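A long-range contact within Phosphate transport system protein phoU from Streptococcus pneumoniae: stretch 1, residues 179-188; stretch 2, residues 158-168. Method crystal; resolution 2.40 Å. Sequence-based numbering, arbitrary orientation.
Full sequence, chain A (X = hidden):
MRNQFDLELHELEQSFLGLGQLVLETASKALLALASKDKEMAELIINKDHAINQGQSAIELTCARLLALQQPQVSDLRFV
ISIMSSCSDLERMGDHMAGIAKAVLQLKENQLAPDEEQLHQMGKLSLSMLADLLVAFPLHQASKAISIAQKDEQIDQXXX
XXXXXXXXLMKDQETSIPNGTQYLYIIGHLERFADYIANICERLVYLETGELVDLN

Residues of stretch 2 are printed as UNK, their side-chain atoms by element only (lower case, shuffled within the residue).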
# COMPACT_ATOMS: atom_id res chain seq x y z
N ASN A 179 -22.97 5.37 10.13
CA ASN A 179 -22.77 5.54 8.70
C ASN A 179 -21.54 6.37 8.36
O ASN A 179 -20.84 6.07 7.39
CB ASN A 179 -24.00 6.18 8.06
CG ASN A 179 -25.04 5.17 7.65
OD1 ASN A 179 -25.91 5.46 6.83
ND2 ASN A 179 -24.98 3.97 8.22
N GLY A 180 -21.29 7.40 9.16
CA GLY A 180 -20.15 8.29 8.96
C GLY A 180 -18.87 7.49 8.91
O GLY A 180 -18.13 7.55 7.92
N THR A 181 -18.63 6.73 9.98
CA THR A 181 -17.49 5.82 10.11
C THR A 181 -17.35 4.90 8.89
O THR A 181 -16.24 4.62 8.43
CB THR A 181 -17.60 4.97 11.41
OG1 THR A 181 -17.84 5.84 12.52
CG2 THR A 181 -16.33 4.19 11.67
N GLN A 182 -18.49 4.45 8.36
CA GLN A 182 -18.52 3.57 7.19
C GLN A 182 -18.11 4.29 5.90
O GLN A 182 -17.32 3.75 5.11
CB GLN A 182 -19.88 2.88 7.05
CG GLN A 182 -20.23 1.90 8.20
CD GLN A 182 -19.13 0.87 8.49
OE1 GLN A 182 -18.57 0.26 7.58
NE2 GLN A 182 -18.83 0.67 9.77
N TYR A 183 -18.62 5.50 5.71
CA TYR A 183 -18.20 6.34 4.58
C TYR A 183 -16.75 6.84 4.69
O TYR A 183 -16.13 7.15 3.68
CB TYR A 183 -19.16 7.51 4.37
CG TYR A 183 -20.42 7.11 3.65
CD1 TYR A 183 -20.45 7.03 2.26
CD2 TYR A 183 -21.59 6.82 4.35
CE1 TYR A 183 -21.60 6.67 1.58
CE2 TYR A 183 -22.75 6.45 3.68
CZ TYR A 183 -22.75 6.38 2.30
OH TYR A 183 -23.89 6.01 1.62
N LEU A 184 -16.23 6.93 5.91
CA LEU A 184 -14.80 7.21 6.08
C LEU A 184 -13.97 6.04 5.55
O LEU A 184 -13.03 6.26 4.79
CB LEU A 184 -14.43 7.54 7.54
CG LEU A 184 -14.85 8.92 8.08
CD1 LEU A 184 -14.41 9.10 9.53
CD2 LEU A 184 -14.33 10.08 7.22
N TYR A 185 -14.34 4.81 5.92
CA TYR A 185 -13.65 3.61 5.43
C TYR A 185 -13.71 3.54 3.91
O TYR A 185 -12.68 3.34 3.27
CB TYR A 185 -14.24 2.33 6.01
CG TYR A 185 -14.20 2.23 7.51
CD1 TYR A 185 -13.18 2.84 8.26
CD2 TYR A 185 -15.16 1.49 8.20
CE1 TYR A 185 -13.15 2.73 9.64
CE2 TYR A 185 -15.14 1.38 9.58
CZ TYR A 185 -14.13 2.00 10.29
OH TYR A 185 -14.10 1.89 11.67
N ILE A 186 -14.91 3.74 3.36
CA ILE A 186 -15.12 3.66 1.92
C ILE A 186 -14.17 4.57 1.16
O ILE A 186 -13.53 4.15 0.19
CB ILE A 186 -16.60 3.96 1.53
CG1 ILE A 186 -17.49 2.78 1.90
CG2 ILE A 186 -16.72 4.30 0.04
CD1 ILE A 186 -18.94 3.12 2.10
N ILE A 187 -14.07 5.82 1.59
CA ILE A 187 -13.22 6.77 0.88
C ILE A 187 -11.74 6.45 1.08
O ILE A 187 -10.93 6.71 0.20
CB ILE A 187 -13.57 8.27 1.17
CG1 ILE A 187 -13.29 8.66 2.62
CG2 ILE A 187 -15.01 8.54 0.78
CD1 ILE A 187 -13.13 10.15 2.84
N GLY A 188 -11.41 5.85 2.23
CA GLY A 188 -10.07 5.35 2.49
C GLY A 188 -9.71 4.16 1.60
O GLY A 188 -8.55 4.01 1.18
N UNK A 158 -10.29 14.66 -3.46
CA UNK A 158 -11.56 14.05 -3.10
C UNK A 158 -11.49 13.46 -1.69
O UNK A 158 -12.41 13.63 -0.90
c UNK A 158 -13.52 14.34 -5.52
c UNK A 158 -11.93 12.93 -6.61
c UNK A 158 -11.97 12.95 -4.09
o UNK A 158 -13.88 14.67 -9.16
c UNK A 158 -13.43 14.26 -7.93
c UNK A 158 -12.48 13.43 -5.43
c UNK A 158 -14.00 14.77 -6.76
c UNK A 158 -12.40 13.34 -7.86
N UNK A 159 -10.39 12.77 -1.39
CA UNK A 159 -10.23 12.14 -0.08
C UNK A 159 -10.34 13.14 1.08
O UNK A 159 -11.08 12.88 2.04
c UNK A 159 -7.54 10.55 3.45
c UNK A 159 -8.70 10.70 1.34
c UNK A 159 -8.37 9.50 3.84
c UNK A 159 -9.36 9.06 2.99
c UNK A 159 -8.91 11.34 -0.00
c UNK A 159 -7.71 11.15 2.20
c UNK A 159 -9.51 9.65 1.75
o UNK A 159 -8.21 8.89 5.07
N UNK A 160 -9.64 14.26 1.00
CA UNK A 160 -9.63 15.22 2.10
C UNK A 160 -10.93 16.01 2.19
O UNK A 160 -11.48 16.15 3.28
c UNK A 160 -5.65 14.18 3.92
c UNK A 160 -8.38 16.12 2.06
c UNK A 160 -5.05 14.28 1.59
c UNK A 160 -6.21 15.01 1.33
o UNK A 160 -3.63 13.15 3.13
c UNK A 160 -6.81 14.90 3.65
c UNK A 160 -7.10 15.34 2.36
c UNK A 160 -4.77 13.87 2.88
N UNK A 161 -11.43 16.48 1.05
CA UNK A 161 -12.71 17.15 0.98
C UNK A 161 -13.82 16.29 1.57
O UNK A 161 -14.64 16.78 2.35
c UNK A 161 -13.04 17.54 -0.46
N UNK A 162 -13.86 15.02 1.21
CA UNK A 162 -14.90 14.15 1.73
C UNK A 162 -14.69 13.81 3.22
O UNK A 162 -15.67 13.64 3.94
c UNK A 162 -15.55 12.19 -1.52
c UNK A 162 -15.08 12.90 0.87
c UNK A 162 -17.43 13.00 -0.08
c UNK A 162 -15.93 13.12 -0.39
N UNK A 163 -13.44 13.75 3.66
CA UNK A 163 -13.14 13.52 5.07
C UNK A 163 -13.58 14.70 5.93
O UNK A 163 -14.26 14.52 6.93
o UNK A 163 -11.28 12.07 4.58
c UNK A 163 -11.66 13.24 5.29
N UNK A 164 -13.17 15.91 5.52
CA UNK A 164 -13.57 17.15 6.18
C UNK A 164 -15.09 17.25 6.28
O UNK A 164 -15.62 17.63 7.33
c UNK A 164 -11.14 19.96 4.99
c UNK A 164 -11.54 18.64 5.64
c UNK A 164 -13.02 18.36 5.43
n UNK A 164 -8.60 19.71 5.00
c UNK A 164 -9.79 20.48 5.51
N UNK A 165 -15.78 16.91 5.19
CA UNK A 165 -17.24 16.97 5.15
C UNK A 165 -17.88 15.96 6.10
O UNK A 165 -18.73 16.32 6.91
o UNK A 165 -20.88 15.75 2.05
c UNK A 165 -19.67 15.97 2.26
o UNK A 165 -18.78 15.70 1.43
c UNK A 165 -17.75 16.76 3.72
c UNK A 165 -19.26 16.60 3.59
N UNK A 166 -17.44 14.70 6.02
CA UNK A 166 -18.09 13.63 6.78
C UNK A 166 -17.98 13.81 8.30
O UNK A 166 -18.98 13.72 9.00
c UNK A 166 -17.84 12.00 4.85
c UNK A 166 -17.23 10.72 4.29
c UNK A 166 -18.37 11.12 7.12
c UNK A 166 -17.62 12.21 6.35
N UNK A 167 -16.77 14.08 8.80
CA UNK A 167 -16.59 14.29 10.24
C UNK A 167 -17.15 15.64 10.65
O UNK A 167 -17.59 15.82 11.78
c UNK A 167 -15.11 14.17 10.71
c UNK A 167 -14.51 12.82 10.31
c UNK A 167 -13.46 16.04 11.23
c UNK A 167 -14.28 15.33 10.17
N UNK A 168 -17.12 16.60 9.72
CA UNK A 168 -17.75 17.90 9.91
C UNK A 168 -19.23 17.75 10.20
O UNK A 168 -19.79 18.53 10.96

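Position 158 carries one carbon and then a six-carbon ring bearing an oxygen, the pattern of tyrosine; Tyr158 leads away from stretch 1 and touches none of it. Position 159 has the same atoms, but its ring swings nearer, and one ring carbon lies 3.8 Å from CA of Gly188. This is Tyr159, and the contacting atom is CE1. Tyr159 CE1 reaches the backbone of Gly188, and the ring meets it obliquely, while the Tyr159 hydroxyl is hydrogen-bonded elsewhere in the structure. Position 160, again a ring of six carbons with an oxygen, points away: Tyr160. A single carbon at position 161 identifies Ala161, set sideways and out of contact.

Position 162 has four carbons, forked at the second, and points toward stretch 1; its CB lies 3.9 Å from CD1 of Ile187. It is Leu162, an apolar wall for that isoleucine. Position 163 shows one carbon and one oxygen, the oxygen 3.2 Å from CD1 of Ile187. This is Ser163, a compact residue whose OG packs against Ile187 CD1; its CA lies 6.6 Å from CA of Leu184, one of the points of register between the helices. Ser163 OG donates a hydrogen bond to Tyr159 O (2.7 Å), so its polarity is satisfied within its own helix.

Four carbons in a row ending in nitrogen mark position 164 as Lys164, directed away. At position 165, three carbons, the third carrying two oxygens, give Glu165, also clear of the contact. Both charged groups thus stay outside the apolar seam.

Position 166 has four carbons forked at the first, one arm two carbons long. It points toward stretch 1 and sits among Gly180, Tyr183, Leu184 and Ile187: Ile166. Its CG2 lies 3.7 Å from Gly180 O, and its CD1 3.7 Å from CB of Tyr183; branching at CB lets it fill this pocket broadly. Position 167 repeats the pattern, with a carbon 3.8 Å from CD1 of Leu184. Ile167 makes this contact through CG2, although the end of its side chain leads away. Position 168 has no side-chain atoms and is Gly168, out of reach.

The two helices run antiparallel at 172°, their axes approaching to 9.7 Å, and pack by reciprocal knobs into holes. Ile166 enters one helix; Ile187 enters the other, among Tyr159, Leu162, Ser163 and Ile166. Leu184 adds to the seam, its CD2 4.0 Å from CB of Ile166. No hydrogen bond crosses between the stretches, so the 402 Å² of buried surface reflects close apolar packing.

Stretch 2 158-168: YYYALSKEIIG
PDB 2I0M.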